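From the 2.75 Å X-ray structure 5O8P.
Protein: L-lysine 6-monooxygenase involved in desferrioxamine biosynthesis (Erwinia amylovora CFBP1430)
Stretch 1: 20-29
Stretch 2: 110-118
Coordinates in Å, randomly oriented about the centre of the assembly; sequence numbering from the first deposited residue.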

# COMPACT_ATOMS: atom_id res chain seq x y z
N ASN B 20 26.05 14.52 -16.75
CA ASN B 20 27.41 14.30 -17.27
C ASN B 20 28.20 13.28 -16.48
O ASN B 20 29.06 12.63 -17.04
CB ASN B 20 28.22 15.59 -17.38
CG ASN B 20 28.04 16.30 -18.72
OD1 ASN B 20 27.38 15.81 -19.61
ND2 ASN B 20 28.63 17.48 -18.85
N LEU B 21 27.90 13.11 -15.20
CA LEU B 21 28.52 12.03 -14.42
C LEU B 21 28.07 10.68 -14.98
O LEU B 21 28.84 9.73 -15.03
CB LEU B 21 28.15 12.13 -12.93
CG LEU B 21 28.78 11.08 -12.01
CD1 LEU B 21 30.30 11.16 -12.06
CD2 LEU B 21 28.29 11.21 -10.57
N GLY B 22 26.81 10.62 -15.42
CA GLY B 22 26.29 9.45 -16.13
C GLY B 22 27.06 9.21 -17.40
O GLY B 22 27.63 8.14 -17.59
N LEU B 23 27.09 10.22 -18.27
CA LEU B 23 27.86 10.13 -19.53
C LEU B 23 29.29 9.64 -19.28
O LEU B 23 29.82 8.84 -20.05
CB LEU B 23 27.90 11.48 -20.25
CG LEU B 23 28.48 11.50 -21.67
CD1 LEU B 23 27.90 10.41 -22.54
CD2 LEU B 23 28.23 12.86 -22.31
N ALA B 24 29.89 10.12 -18.19
CA ALA B 24 31.25 9.74 -17.84
C ALA B 24 31.38 8.26 -17.52
O ALA B 24 32.32 7.62 -18.01
CB ALA B 24 31.75 10.57 -16.67
N CYS B 25 30.46 7.72 -16.73
CA CYS B 25 30.48 6.28 -16.43
C CYS B 25 30.22 5.44 -17.67
O CYS B 25 30.77 4.37 -17.84
CB CYS B 25 29.43 5.91 -15.39
SG CYS B 25 29.53 6.79 -13.83
N LEU B 26 29.34 5.93 -18.53
CA LEU B 26 29.02 5.21 -19.75
C LEU B 26 30.14 5.30 -20.76
O LEU B 26 30.37 4.32 -21.46
CB LEU B 26 27.69 5.70 -20.35
CG LEU B 26 26.45 5.34 -19.53
CD1 LEU B 26 25.21 5.99 -20.12
CD2 LEU B 26 26.27 3.83 -19.43
N SER B 27 30.84 6.44 -20.83
CA SER B 27 31.93 6.62 -21.81
C SER B 27 33.26 5.99 -21.43
O SER B 27 34.00 5.59 -22.31
CB SER B 27 32.15 8.10 -22.17
OG SER B 27 32.30 8.92 -21.04
N GLU B 28 33.57 5.88 -20.13
CA GLU B 28 34.88 5.34 -19.69
C GLU B 28 35.30 4.02 -20.36
O GLU B 28 36.40 3.97 -20.92
CB GLU B 28 34.96 5.19 -18.16
CG GLU B 28 36.40 5.30 -17.63
CD GLU B 28 36.54 5.02 -16.14
OE1 GLU B 28 35.75 4.21 -15.61
OE2 GLU B 28 37.47 5.60 -15.49
N PRO B 29 34.44 2.98 -20.35
CA PRO B 29 34.86 1.69 -20.93
C PRO B 29 34.76 1.57 -22.46
O PRO B 29 35.16 0.55 -23.00
CB PRO B 29 33.89 0.70 -20.28
CG PRO B 29 32.64 1.47 -20.17
CD PRO B 29 33.05 2.90 -19.87
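Stretch 2 (110-118) AAERLGNLR

Two hydrogen bonds join stretch 2 to Ala-24 and Glu-28 of stretch 1, and both come from the loop that follows the second helix. The backbone N of Gly-115 donates a hydrogen bond to OE2 of Glu-28 at 2.9 Å. The second bond runs the other way in kind, from side chain to backbone: ND2 of Asn-116 reaches O of Ala-24 at 3.1 Å and almost linearly, at 172°. O of Ala-24 also accepts a hydrogen bond from the backbone N of Glu-28 at 3.0 Å, so the asparagine adds a second donor to a helical oxygen already in use. Asn-116, whose CA-to-CB bond points toward stretch 1, makes this bond in the p rotamer at chi1.

The backbone of stretch 2 changes character along the contact. Residues 110-113 end a helix, closed by the bond from Leu-114 N to Ala-110 O at 3.1 Å; Leu-114 then leaves helical geometry with phi/psi of -72/153, and after Gly-115 and Asn-116 the chain enters a strand at Leu-117. Stretch 2 first advances along stretch 1, then steps back: CA atoms are 7.1 Å apart for Leu-21 and Ala-111, 7.2 Å for Cys-25 and Leu-114, and 6.8 Å for Ala-24 and Asn-116.

Among the apolar contacts, Leu-114 is the hub. CD1 of Leu-114 lies 3.6 Å from Leu-21 CD1, 3.9 Å from Cys-25 SG and 4.0 Å from Ala-24 CB, while CD2 of Leu-114 comes 3.5 Å from the carboxylate oxygen OE1 of Glu-28. Ala-24 has only a methyl group, yet Ala-24 CB also meets Leu-117 CD2 at 3.8 Å. Leu-21 starts sideways but brings its end nearer, placing Leu-21 CD1 3.9 Å from Leu-117 CD1 and 4.1 Å from Ala-111 CB. A looser contact sets Cys-25 SG 4.3 Å from Ala-110 CB. The rule is compact: two hydrogen bonds hold the loop, and Leu-114, with help from Leu-21 and Leu-117, packs against the small side chains of Ala-24 and Cys-25.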

# COMPACT_ATOMS: atom_id res chain seq x y z
N ALA B 110 31.09 6.90 -7.32
CA ALA B 110 31.31 6.79 -8.75
C ALA B 110 32.34 7.82 -9.23
O ALA B 110 33.28 7.48 -9.94
CB ALA B 110 30.01 6.94 -9.51
N ALA B 111 32.15 9.07 -8.83
CA ALA B 111 33.06 10.14 -9.25
C ALA B 111 34.50 9.87 -8.82
O ALA B 111 35.42 10.14 -9.57
CB ALA B 111 32.59 11.48 -8.68
N GLU B 112 34.67 9.31 -7.63
CA GLU B 112 35.99 8.92 -7.13
C GLU B 112 36.60 7.79 -8.00
O GLU B 112 37.75 7.89 -8.41
CB GLU B 112 35.88 8.51 -5.64
CG GLU B 112 37.11 8.79 -4.78
CD GLU B 112 38.30 7.87 -5.07
OE1 GLU B 112 38.09 6.69 -5.46
OE2 GLU B 112 39.46 8.33 -4.90
N ARG B 113 35.82 6.76 -8.32
CA ARG B 113 36.31 5.61 -9.11
C ARG B 113 36.74 5.99 -10.53
O ARG B 113 37.62 5.35 -11.11
CB ARG B 113 35.23 4.51 -9.20
CG ARG B 113 35.66 3.12 -8.75
CD ARG B 113 34.58 2.07 -9.06
NE ARG B 113 34.72 1.65 -10.46
CZ ARG B 113 34.83 0.39 -10.91
NH1 ARG B 113 34.79 -0.67 -10.09
NH2 ARG B 113 35.00 0.20 -12.23
N LEU B 114 36.10 7.00 -11.10
CA LEU B 114 36.35 7.39 -12.48
C LEU B 114 37.71 8.06 -12.66
O LEU B 114 38.25 8.68 -11.74
CB LEU B 114 35.27 8.35 -12.99
CG LEU B 114 33.89 7.75 -13.28
CD1 LEU B 114 32.81 8.83 -13.27
CD2 LEU B 114 33.90 7.03 -14.61
N GLY B 115 38.23 7.92 -13.88
CA GLY B 115 39.44 8.59 -14.31
C GLY B 115 39.23 9.83 -15.16
O GLY B 115 40.11 10.69 -15.23
N ASN B 116 38.08 9.94 -15.82
CA ASN B 116 37.87 10.99 -16.83
C ASN B 116 37.32 12.32 -16.30
O ASN B 116 36.93 13.17 -17.09
CB ASN B 116 37.00 10.47 -17.99
CG ASN B 116 35.73 9.79 -17.53
OD1 ASN B 116 35.41 9.77 -16.33
ND2 ASN B 116 34.99 9.20 -18.48
N LEU B 117 37.33 12.51 -14.98
CA LEU B 117 36.82 13.75 -14.38
C LEU B 117 37.95 14.67 -13.96
O LEU B 117 38.94 14.19 -13.44
CB LEU B 117 35.95 13.44 -13.16
CG LEU B 117 34.83 12.42 -13.38
CD1 LEU B 117 34.02 12.25 -12.10
CD2 LEU B 117 33.95 12.84 -14.57
N ARG B 118 37.80 15.98 -14.20
CA ARG B 118 38.75 17.00 -13.78
C ARG B 118 38.03 18.04 -12.93
O ARG B 118 37.35 18.93 -13.45
CB ARG B 118 39.40 17.68 -15.00
CG ARG B 118 40.92 17.64 -14.96
CD ARG B 118 41.52 16.58 -15.87
NE ARG B 118 41.18 15.21 -15.49
CZ ARG B 118 41.68 14.11 -16.07
NH1 ARG B 118 42.57 14.18 -17.06
NH2 ARG B 118 41.28 12.91 -15.65